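Local coordinates for protein bifunctional pinoresinol-lariciresinol reductase 1 (Thuja plicata, PDB 1QYD) that catalyses the NADPH-dependent, enantioselective reduction of (-)-pinoresinol to (-)-lariciresinol and on to (+)-secoisolariciresinol in lignan biosynthesis, at residues M119-G131 with K266-D280. Sequence-based numbering, arbitrary orientation.
Sequences MDPDIMEHALQPG and KIVRCHLYQIFFRGD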
loop_
_atom_site.group_PDB
_atom_site.type_symbol
_atom_site.label_atom_id
_atom_site.label_comp_id
_atom_site.label_asym_id
_atom_site.label_seq_id
_atom_site.Cartn_x
_atom_site.Cartn_y
_atom_site.Cartn_z
ATOM N N MET A 119 2.826 16.036 9.864
ATOM C CA MET A 119 3.223 15.613 11.200
ATOM C C MET A 119 4.655 15.310 11.646
ATOM O O MET A 119 4.942 15.389 12.852
ATOM C CB MET A 119 2.444 14.382 11.595
ATOM C CG MET A 119 0.959 14.586 11.761
ATOM S SD MET A 119 0.227 13.216 12.695
ATOM C CE MET A 119 -0.143 14.145 14.149
ATOM N N ASP A 120 5.535 14.929 10.709
ATOM C CA ASP A 120 6.934 14.518 10.879
ATOM C C ASP A 120 7.103 13.048 11.287
ATOM O O ASP A 120 7.146 12.695 12.471
ATOM C CB ASP A 120 7.689 15.394 11.907
ATOM C CG ASP A 120 9.202 15.176 11.992
ATOM O OD1 ASP A 120 9.905 16.051 12.481
ATOM O OD2 ASP A 120 9.718 14.147 11.590
ATOM N N PRO A 121 7.357 12.184 10.281
ATOM C CA PRO A 121 7.415 10.744 10.412
ATOM C C PRO A 121 8.345 10.120 11.426
ATOM O O PRO A 121 7.949 9.161 12.092
ATOM C CB PRO A 121 7.705 10.287 9.012
ATOM C CG PRO A 121 8.401 11.449 8.392
ATOM C CD PRO A 121 7.502 12.545 8.871
ATOM N N ASP A 122 9.572 10.598 11.582
ATOM C CA ASP A 122 10.395 9.927 12.562
ATOM C C ASP A 122 10.421 10.606 13.920
ATOM O O ASP A 122 11.350 10.420 14.714
ATOM C CB ASP A 122 11.800 9.752 11.985
ATOM C CG ASP A 122 12.518 10.987 11.528
ATOM O OD1 ASP A 122 13.296 10.854 10.596
ATOM O OD2 ASP A 122 12.327 12.062 12.091
ATOM N N ILE A 123 9.373 11.434 14.147
ATOM C CA ILE A 123 9.094 11.977 15.472
ATOM C C ILE A 123 8.041 10.983 15.928
ATOM O O ILE A 123 6.829 11.028 15.685
ATOM C CB ILE A 123 8.543 13.438 15.426
ATOM C CG1 ILE A 123 9.739 14.390 15.566
ATOM C CG2 ILE A 123 7.536 13.735 16.549
ATOM C CD1 ILE A 123 10.502 14.414 16.918
ATOM N N MET A 124 8.764 9.999 16.487
ATOM C CA MET A 124 8.304 8.748 17.046
ATOM C C MET A 124 7.395 7.922 16.142
ATOM O O MET A 124 7.718 6.807 15.725
ATOM C CB MET A 124 7.569 9.000 18.384
ATOM C CG MET A 124 8.305 9.530 19.592
ATOM S SD MET A 124 9.774 8.524 19.944
ATOM C CE MET A 124 11.066 9.682 19.566
ATOM N N GLU A 125 6.260 8.574 15.846
ATOM C CA GLU A 125 5.043 8.024 15.288
ATOM C C GLU A 125 4.871 6.502 15.509
ATOM O O GLU A 125 5.126 5.577 14.729
ATOM C CB GLU A 125 4.973 8.454 13.817
ATOM C CG GLU A 125 4.973 9.984 13.567
ATOM C CD GLU A 125 3.945 10.970 14.163
ATOM O OE1 GLU A 125 2.944 10.609 14.785
ATOM O OE2 GLU A 125 4.160 12.166 13.978
ATOM N N HIS A 126 4.610 6.475 16.831
ATOM C CA HIS A 126 4.197 5.479 17.836
ATOM C C HIS A 126 2.706 5.178 17.678
ATOM O O HIS A 126 2.072 4.535 18.510
ATOM C CB HIS A 126 4.436 6.091 19.218
ATOM C CG HIS A 126 3.966 7.561 19.195
ATOM N ND1 HIS A 126 4.723 8.597 18.857
ATOM C CD2 HIS A 126 2.689 8.047 19.377
ATOM C CE1 HIS A 126 3.966 9.659 18.810
ATOM N NE2 HIS A 126 2.737 9.332 19.124
ATOM N N ALA A 127 2.193 5.808 16.618
ATOM C CA ALA A 127 0.841 5.931 16.146
ATOM C C ALA A 127 -0.005 4.701 15.994
ATOM O O ALA A 127 0.468 3.607 15.678
ATOM C CB ALA A 127 0.886 6.626 14.817
ATOM N N LEU A 128 -1.295 4.973 16.230
ATOM C CA LEU A 128 -2.353 3.986 16.101
ATOM C C LEU A 128 -2.423 3.674 14.608
ATOM O O LEU A 128 -2.238 4.559 13.770
ATOM C CB LEU A 128 -3.715 4.552 16.546
ATOM C CG LEU A 128 -3.965 5.217 17.914
ATOM C CD1 LEU A 128 -5.093 6.244 17.765
ATOM C CD2 LEU A 128 -4.263 4.163 18.972
ATOM N N GLN A 129 -2.670 2.413 14.254
ATOM C CA GLN A 129 -2.788 1.956 12.873
ATOM C C GLN A 129 -4.204 2.303 12.356
ATOM O O GLN A 129 -5.039 2.638 13.215
ATOM C CB GLN A 129 -2.518 0.426 12.850
ATOM C CG GLN A 129 -1.334 -0.149 13.678
ATOM C CD GLN A 129 -1.442 -0.029 15.216
ATOM O OE1 GLN A 129 -2.423 -0.445 15.853
ATOM N NE2 GLN A 129 -0.435 0.581 15.857
ATOM N N PRO A 130 -4.612 2.292 11.042
ATOM C CA PRO A 130 -3.849 1.990 9.821
ATOM C C PRO A 130 -2.935 3.090 9.343
ATOM O O PRO A 130 -1.839 2.782 8.868
ATOM C CB PRO A 130 -4.860 1.682 8.753
ATOM C CG PRO A 130 -6.154 1.500 9.479
ATOM C CD PRO A 130 -5.998 2.485 10.620
ATOM N N GLY A 131 -3.442 4.340 9.476
ATOM C CA GLY A 131 -2.812 5.620 9.132
ATOM C C GLY A 131 -1.423 5.899 9.701
ATOM O O GLY A 131 -0.911 7.015 9.655
ATOM N N LYS A 266 -10.509 5.184 9.067
ATOM C CA LYS A 266 -9.736 5.098 10.281
ATOM C C LYS A 266 -8.279 5.471 10.049
ATOM O O LYS A 266 -7.431 5.222 10.901
ATOM C CB LYS A 266 -9.810 3.710 10.881
ATOM C CG LYS A 266 -9.704 2.521 9.985
ATOM C CD LYS A 266 -9.423 1.364 10.916
ATOM C CE LYS A 266 -9.816 0.034 10.281
ATOM N NZ LYS A 266 -11.258 -0.163 10.355
ATOM N N ILE A 267 -7.940 6.049 8.886
ATOM C CA ILE A 267 -6.613 6.617 8.634
ATOM C C ILE A 267 -6.769 8.067 9.034
ATOM O O ILE A 267 -5.914 8.575 9.748
ATOM C CB ILE A 267 -6.173 6.597 7.142
ATOM C CG1 ILE A 267 -5.830 5.197 6.719
ATOM C CG2 ILE A 267 -4.919 7.461 6.930
ATOM C CD1 ILE A 267 -5.480 5.195 5.214
ATOM N N VAL A 268 -7.834 8.748 8.591
ATOM C CA VAL A 268 -8.067 10.139 8.962
ATOM C C VAL A 268 -8.351 10.268 10.443
ATOM O O VAL A 268 -7.934 11.241 11.067
ATOM C CB VAL A 268 -9.248 10.774 8.142
ATOM C CG1 VAL A 268 -8.853 10.647 6.669
ATOM C CG2 VAL A 268 -10.618 10.142 8.419
ATOM N N ARG A 269 -9.081 9.289 10.990
ATOM C CA ARG A 269 -9.227 9.139 12.432
ATOM C C ARG A 269 -7.930 8.425 12.818
ATOM O O ARG A 269 -7.522 7.537 12.079
ATOM C CB ARG A 269 -10.477 8.286 12.762
ATOM C CG ARG A 269 -11.800 9.030 12.481
ATOM C CD ARG A 269 -13.086 8.318 12.890
ATOM N NE ARG A 269 -14.252 9.044 12.365
ATOM C CZ ARG A 269 -15.231 8.458 11.642
ATOM N NH1 ARG A 269 -15.228 7.149 11.354
ATOM N NH2 ARG A 269 -16.199 9.192 11.095
ATOM N N CYS A 270 -7.220 8.773 13.893
ATOM C CA CYS A 270 -5.909 8.236 14.295
ATOM C C CYS A 270 -4.833 8.772 13.393
ATOM O O CYS A 270 -4.074 8.111 12.685
ATOM C CB CYS A 270 -5.784 6.680 14.284
ATOM S SG CYS A 270 -5.718 5.741 12.743
ATOM N N HIS A 271 -4.835 10.084 13.557
ATOM C CA HIS A 271 -4.041 11.063 12.846
ATOM C C HIS A 271 -4.715 12.247 13.489
ATOM O O HIS A 271 -4.119 12.972 14.265
ATOM C CB HIS A 271 -4.309 10.889 11.345
ATOM C CG HIS A 271 -4.313 12.093 10.431
ATOM N ND1 HIS A 271 -5.263 12.338 9.541
ATOM C CD2 HIS A 271 -3.360 13.074 10.353
ATOM C CE1 HIS A 271 -4.909 13.437 8.924
ATOM N NE2 HIS A 271 -3.766 13.880 9.411
ATOM N N LEU A 272 -6.015 12.376 13.268
ATOM C CA LEU A 272 -6.836 13.347 13.958
ATOM C C LEU A 272 -6.845 13.013 15.440
ATOM O O LEU A 272 -7.143 13.843 16.295
ATOM C CB LEU A 272 -8.198 13.246 13.376
ATOM C CG LEU A 272 -9.300 14.135 13.814
ATOM C CD1 LEU A 272 -9.035 15.564 13.431
ATOM C CD2 LEU A 272 -10.552 13.651 13.124
ATOM N N TYR A 273 -6.532 11.751 15.724
ATOM C CA TYR A 273 -6.415 11.269 17.070
ATOM C C TYR A 273 -4.968 11.381 17.549
ATOM O O TYR A 273 -4.719 11.356 18.748
ATOM C CB TYR A 273 -6.983 9.831 17.082
ATOM C CG TYR A 273 -8.536 9.790 17.004
ATOM C CD1 TYR A 273 -9.276 9.211 18.050
ATOM C CD2 TYR A 273 -9.259 10.369 15.944
ATOM C CE1 TYR A 273 -10.679 9.208 18.050
ATOM C CE2 TYR A 273 -10.665 10.376 15.935
ATOM C CZ TYR A 273 -11.369 9.797 16.992
ATOM O OH TYR A 273 -12.758 9.823 17.013
ATOM N N GLN A 274 -3.968 11.568 16.678
ATOM C CA GLN A 274 -2.594 11.823 17.099
ATOM C C GLN A 274 -2.447 13.322 17.283
ATOM O O GLN A 274 -1.704 13.742 18.158
ATOM C CB GLN A 274 -1.596 11.395 16.050
ATOM C CG GLN A 274 -1.839 10.065 15.343
ATOM C CD GLN A 274 -1.599 8.756 16.083
ATOM O OE1 GLN A 274 -0.842 8.635 17.052
ATOM N NE2 GLN A 274 -2.236 7.705 15.580
ATOM N N ILE A 275 -3.094 14.155 16.443
ATOM C CA ILE A 275 -3.201 15.621 16.558
ATOM C C ILE A 275 -3.892 16.112 17.879
ATOM O O ILE A 275 -3.325 16.875 18.677
ATOM C CB ILE A 275 -4.007 16.189 15.331
ATOM C CG1 ILE A 275 -3.313 15.935 14.038
ATOM C CG2 ILE A 275 -4.107 17.695 15.400
ATOM C CD1 ILE A 275 -4.199 16.365 12.846
ATOM N N PHE A 276 -5.149 15.694 18.133
ATOM C CA PHE A 276 -5.926 16.171 19.278
ATOM C C PHE A 276 -6.198 15.090 20.343
ATOM O O PHE A 276 -7.367 14.837 20.657
ATOM C CB PHE A 276 -7.301 16.763 18.788
ATOM C CG PHE A 276 -7.328 17.723 17.589
ATOM C CD1 PHE A 276 -6.950 19.049 17.738
ATOM C CD2 PHE A 276 -7.738 17.260 16.326
ATOM C CE1 PHE A 276 -6.981 19.909 16.637
ATOM C CE2 PHE A 276 -7.768 18.118 15.220
ATOM C CZ PHE A 276 -7.390 19.450 15.377
ATOM N N PHE A 277 -5.158 14.420 20.895
ATOM C CA PHE A 277 -5.229 13.441 21.989
ATOM C C PHE A 277 -3.873 13.065 22.572
ATOM O O PHE A 277 -3.736 13.022 23.804
ATOM C CB PHE A 277 -5.823 12.100 21.616
ATOM C CG PHE A 277 -7.330 12.020 21.674
ATOM C CD1 PHE A 277 -8.047 11.728 20.502
ATOM C CD2 PHE A 277 -7.998 12.261 22.882
ATOM C CE1 PHE A 277 -9.435 11.682 20.534
ATOM C CE2 PHE A 277 -9.393 12.208 22.900
ATOM C CZ PHE A 277 -10.107 11.922 21.730
ATOM N N ARG A 278 -2.921 12.659 21.695
ATOM C CA ARG A 278 -1.535 12.344 22.047
ATOM C C ARG A 278 -0.675 13.558 21.698
ATOM O O ARG A 278 0.515 13.636 22.018
ATOM C CB ARG A 278 -1.007 11.106 21.281
ATOM C CG ARG A 278 -1.057 9.730 21.986
ATOM C CD ARG A 278 -2.463 9.219 22.404
ATOM N NE ARG A 278 -3.404 9.150 21.287
ATOM C CZ ARG A 278 -4.514 8.390 21.207
ATOM N NH1 ARG A 278 -4.925 7.565 22.181
ATOM N NH2 ARG A 278 -5.232 8.469 20.077
ATOM N N GLY A 279 -1.289 14.536 21.022
ATOM C CA GLY A 279 -0.699 15.838 20.756
ATOM C C GLY A 279 0.596 15.927 19.979
ATOM O O GLY A 279 1.356 16.845 20.255
ATOM N N ASP A 280 0.847 15.061 18.987
ATOM C CA ASP A 280 2.052 15.115 18.154
ATOM C C ASP A 280 2.322 16.354 17.285
ATOM O O ASP A 280 3.096 16.274 16.324
ATOM C CB ASP A 280 2.081 13.888 17.248
ATOM C CG ASP A 280 2.125 12.575 17.994
ATOM O OD1 ASP A 280 1.490 11.615 17.542
ATOM O OD2 ASP A 280 2.813 12.518 19.012
#
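The irregular loop 119-131 runs antiparallel to 266-280, from M119 beside D280, 7.1 Å between CA atoms, to G131 beside I267. The loop follows strand 111-113 of the Rossmann-type parallel sheet and leads into helix 133-147, which carries K138, the probable proton acceptor; it meets two short helices joined by a turn that holds H271, a probable substrate-binding residue. M119 reaches helix 272-275 with its bent chain: CE lies 3.6 Å from both Q274 CB and I275 CG1, while SD comes to the edge of the H271 ring, near its plane. H271 is also the N-cap of helix 272-275, its O taking N-H bonds from Q274 and I275. Q274, its chain folded at chi2 (-73°), lays its amide against the A127 methyl and the L128 backbone; an alanine here would probably open a gap beside A127 and L128 CB. L128 crosses R278 at about a right angle and pushes CD1 to C270 CB, 3.6 Å away. R278 NH2 meanwhile donates to Y273 O from above the carbonyl plane. After a cis peptide bond, P130 sets its ring across the K266 chain, where P130 CG lies 3.6 Å from K266 CD, and G131 CA rests on I267 CG2. At the other end the E125 and D280 carboxylates pass with planes 87° apart, a like-charged pair that a protonated H126 would probably ease. The H126 ring points its edge at D280, and NE2 gives OD1 a weak, bent hydrogen bond of 3.0 Å, 124° at the hydrogen.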